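Local structure of DyP2 (Amycolatopsis sp. ATCC 39116, 4G2C) at residues G310-E313 with P317-A320. The protein probably uses its haem to oxidise dyes and lignin-related compounds with hydrogen peroxide, and binds a manganese ion. Sequence-based numbering, arbitrary orientation.
Sequences GRFE and PLTA. With MN (manganese (II) ion), chain D; HEM (protoporphyrin IX containing Fe), chain C.
L318 N donates to G310 O at 3.0 Å with an N-H...O angle of 166°, nearly straight, yet the nitrogen stands 44° out of the G310 carbonyl plane; R311 and P317 form a single beta bridge, their CA atoms 4.3 Å apart. A water gives the same oxygen a second bond and accepts from T319 N, so G310 O is gripped by two donors. Beside it, R311 runs out extended from CG to NE (chi2 174°), which carries its guanidinium past P317, NH1 lying 4.0 Å from P317 CG in an oblique approach. NH1 is hydrogen-bonded to G331 O and G315 O, two backbone carbonyls that fix the group's position, while NE stays 3.8 Å from haem O1A, beyond bonding distance but close enough that its charge would probably favour the propionate. Shortening R311 to an alanine is likely to leave both carbonyls without this donor and to open a gap between P317 and the propionate arm. On another side of the extended backbone of R311 and F312, F312 meets L318 at about a right angle, CE2 lying 3.8 Å from L318 CD1; A306 of helix 303-309 touches both side chains. E313 does not touch 317-320; its chain, bent at chi2, binds manganese through OE2 at 2.2 Å, with E287 as the other protein ligand. This loop after helix 303-309, closed by the R311-P317 bridge, thus joins two sites of a DyP-type peroxidase: R311 lines the haem pocket, and E313, two residues on, holds the manganese.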
ATOM      1  N   GLY A 310      13.913  -8.280   1.083  1.00 19.77           N
ATOM      2  CA  GLY A 310      13.424  -9.486   1.721  1.00 19.17           C
ATOM      3  C   GLY A 310      12.940 -10.470   0.681  1.00 21.90           C
ATOM      4  O   GLY A 310      12.532 -11.588   0.997  1.00 19.92           O
ATOM      5  N   ARG A 311      12.948 -10.018  -0.571  1.00 21.58           N
ATOM      6  CA  ARG A 311      12.686 -10.877  -1.719  1.00 19.95           C
ATOM      7  C   ARG A 311      13.636 -10.479  -2.847  1.00 20.20           C
ATOM      8  O   ARG A 311      14.082  -9.341  -2.912  1.00 16.79           O
ATOM      9  CB  ARG A 311      11.254 -10.719  -2.219  1.00 18.95           C
ATOM     10  CG  ARG A 311      10.127 -11.130  -1.285  1.00 15.28           C
ATOM     11  CD  ARG A 311       8.750 -10.756  -1.927  1.00 17.99           C
ATOM     12  NE  ARG A 311       7.587 -11.088  -1.099  1.00 18.93           N
ATOM     13  CZ  ARG A 311       6.849 -12.192  -1.228  1.00 23.69           C
ATOM     14  NH1 ARG A 311       7.132 -13.093  -2.177  1.00 20.55           N
ATOM     15  NH2 ARG A 311       5.814 -12.390  -0.415  1.00 22.43           N
ATOM     16  N   PHE A 312      13.952 -11.420  -3.725  1.00 19.77           N
ATOM     17  CA  PHE A 312      14.611 -11.103  -4.990  1.00 21.86           C
ATOM     18  C   PHE A 312      13.630 -10.367  -5.906  1.00 23.37           C
ATOM     19  O   PHE A 312      12.422 -10.344  -5.667  1.00 21.83           O
ATOM     20  CB  PHE A 312      15.112 -12.386  -5.671  1.00 22.35           C
ATOM     21  CG  PHE A 312      16.189 -13.080  -4.900  1.00 24.53           C
ATOM     22  CD1 PHE A 312      17.519 -12.733  -5.078  1.00 24.50           C
ATOM     23  CD2 PHE A 312      15.873 -14.047  -3.957  1.00 24.31           C
ATOM     24  CE1 PHE A 312      18.512 -13.362  -4.355  1.00 20.88           C
ATOM     25  CE2 PHE A 312      16.858 -14.672  -3.226  1.00 23.84           C
ATOM     26  CZ  PHE A 312      18.182 -14.330  -3.425  1.00 23.30           C
ATOM     27  N   GLU A 313      14.143  -9.768  -6.965  1.00 23.20           N
ATOM     28  CA  GLU A 313      13.268  -9.061  -7.889  1.00 23.18           C
ATOM     29  C   GLU A 313      12.038  -9.853  -8.341  1.00 25.88           C
ATOM     30  O   GLU A 313      10.981  -9.253  -8.621  1.00 20.32           O
ATOM     31  CB  GLU A 313      14.062  -8.502  -9.065  1.00 23.72           C
ATOM     32  CG  GLU A 313      14.781  -7.226  -8.670  1.00 27.43           C
ATOM     33  CD  GLU A 313      16.075  -7.019  -9.424  1.00 41.82           C
ATOM     34  OE1 GLU A 313      16.025  -6.895 -10.674  1.00 37.50           O
ATOM     35  OE2 GLU A 313      17.146  -6.985  -8.755  1.00 48.08           O
ATOM     36  N   PRO A 317      11.161 -15.240  -1.885  1.00 25.79           N
ATOM     37  CA  PRO A 317      11.446 -14.825  -0.507  1.00 21.26           C
ATOM     38  C   PRO A 317      12.853 -15.244  -0.118  1.00 24.21           C
ATOM     39  O   PRO A 317      13.219 -16.409  -0.260  1.00 25.54           O
ATOM     40  CB  PRO A 317      10.421 -15.606   0.327  1.00 23.77           C
ATOM     41  CG  PRO A 317       9.373 -16.057  -0.650  1.00 24.34           C
ATOM     42  CD  PRO A 317      10.089 -16.250  -1.949  1.00 26.50           C
ATOM     43  N   LEU A 318      13.634 -14.279   0.339  1.00 23.52           N
ATOM     44  CA  LEU A 318      14.993 -14.502   0.760  1.00 23.76           C
ATOM     45  C   LEU A 318      15.055 -15.461   1.945  1.00 26.78           C
ATOM     46  O   LEU A 318      16.073 -16.110   2.162  1.00 23.81           O
ATOM     47  CB  LEU A 318      15.634 -13.165   1.153  1.00 25.61           C
ATOM     48  CG  LEU A 318      17.117 -13.238   1.496  1.00 21.82           C
ATOM     49  CD1 LEU A 318      17.849 -13.909   0.342  1.00 19.18           C
ATOM     50  CD2 LEU A 318      17.686 -11.855   1.796  1.00 21.59           C
ATOM     51  N   THR A 319      13.977 -15.537   2.726  1.00 25.03           N
ATOM     52  CA  THR A 319      13.970 -16.453   3.855  1.00 23.32           C
ATOM     53  C   THR A 319      13.836 -17.896   3.377  1.00 25.73           C
ATOM     54  O   THR A 319      14.146 -18.825   4.122  1.00 28.56           O
ATOM     55  CB  THR A 319      12.856 -16.157   4.878  1.00 23.68           C
ATOM     56  OG1 THR A 319      13.149 -16.847   6.103  1.00 22.30           O
ATOM     57  CG2 THR A 319      11.512 -16.635   4.354  1.00 21.29           C
ATOM     58  N   ALA A 320      13.388 -18.098   2.142  1.00 22.44           N
ATOM     59  CA  ALA A 320      13.206 -19.465   1.644  1.00 23.18           C
ATOM     60  C   ALA A 320      14.270 -19.940   0.639  1.00 25.31           C
ATOM     61  O   ALA A 320      14.477 -21.137   0.472  1.00 29.93           O
ATOM     62  CB  ALA A 320      11.817 -19.638   1.057  1.00 21.62           C
TER
HETATM   63 MN    MN D 502      19.235  -6.603  -8.098  1.00 68.38          MN
HETATM   64  CHA HEM C 501       5.848  -5.408   0.638  1.00 22.15           C
HETATM   65  CHB HEM C 501       8.366  -2.149  -1.943  1.00 20.71           C
HETATM   66  CHC HEM C 501       6.454   1.479   0.659  1.00 21.54           C
HETATM   67  CHD HEM C 501       4.593  -1.797   3.697  1.00 18.68           C
HETATM   68  C1A HEM C 501       6.682  -4.846  -0.298  1.00 21.21           C
HETATM   69  C2A HEM C 501       7.408  -5.576  -1.318  1.00 21.68           C
HETATM   70  C3A HEM C 501       8.094  -4.671  -2.027  1.00 19.59           C
HETATM   71  C4A HEM C 501       7.828  -3.349  -1.488  1.00 21.42           C
HETATM   72  CMA HEM C 501       9.019  -4.963  -3.221  1.00 20.23           C
HETATM   73  CAA HEM C 501       7.364  -7.117  -1.517  1.00 17.30           C
HETATM   74  CBA HEM C 501       6.147  -7.484  -2.372  1.00 21.83           C
HETATM   75  CGA HEM C 501       4.896  -7.646  -1.539  1.00 24.10           C
HETATM   76  O1A HEM C 501       4.892  -8.424  -0.567  1.00 23.82           O
HETATM   77  O2A HEM C 501       3.874  -6.995  -1.839  1.00 28.37           O
HETATM   78  C1B HEM C 501       8.092  -0.872  -1.477  1.00 22.81           C
HETATM   79  C2B HEM C 501       8.606   0.397  -1.990  1.00 22.40           C
HETATM   80  C3B HEM C 501       8.063   1.390  -1.257  1.00 22.78           C
HETATM   81  C4B HEM C 501       7.183   0.797  -0.280  1.00 21.09           C
HETATM   82  CMB HEM C 501       9.616   0.542  -3.156  1.00 20.91           C
HETATM   83  CAB HEM C 501       8.251   2.918  -1.386  1.00 21.85           C
HETATM   84  CBB HEM C 501       8.694   3.462  -2.522  1.00 18.85           C
HETATM   85  C1C HEM C 501       5.849   0.903   1.754  1.00 23.66           C
HETATM   86  C2C HEM C 501       5.337   1.612   2.916  1.00 24.26           C
HETATM   87  C3C HEM C 501       4.807   0.697   3.745  1.00 20.73           C
HETATM   88  C4C HEM C 501       4.976  -0.607   3.135  1.00 19.66           C
HETATM   89  CMC HEM C 501       5.365   3.153   3.127  1.00 18.99           C
HETATM   90  CAC HEM C 501       4.168   0.941   5.134  1.00 17.92           C
HETATM   91  CBC HEM C 501       4.430   2.053   5.838  1.00 19.74           C
HETATM   92  C1D HEM C 501       4.706  -3.051   3.134  1.00 22.96           C
HETATM   93  C2D HEM C 501       4.077  -4.231   3.665  1.00 22.93           C
HETATM   94  C3D HEM C 501       4.463  -5.334   2.692  1.00 24.59           C
HETATM   95  C4D HEM C 501       5.290  -4.732   1.694  1.00 22.17           C
HETATM   96  CMD HEM C 501       3.199  -4.331   4.925  1.00 20.06           C
HETATM   97  CAD HEM C 501       4.104  -6.805   2.762  1.00 23.25           C
HETATM   98  CBD HEM C 501       5.006  -7.357   3.847  1.00 21.30           C
HETATM   99  CGD HEM C 501       4.549  -8.777   4.027  1.00 24.06           C
HETATM  100  O1D HEM C 501       3.338  -8.972   4.314  1.00 18.78           O
HETATM  101  O2D HEM C 501       5.394  -9.692   3.832  1.00 25.23           O
HETATM  102  NA  HEM C 501       6.949  -3.504  -0.434  1.00 16.48           N
HETATM  103  NB  HEM C 501       7.229  -0.575  -0.440  1.00 24.81           N
HETATM  104  NC  HEM C 501       5.613  -0.452   1.923  1.00 20.42           N
HETATM  105  ND  HEM C 501       5.404  -3.391   1.981  1.00 20.39           N
HETATM  106 FE   HEM C 501       6.497  -1.972   0.810  1.00 20.00          FE
HETATM  107  O   HOH W   1      11.866 -13.292   3.080  1.00 17.95           O
HETATM  108  O   HOH W   2      18.388  -8.108  -6.552  1.00 33.89           O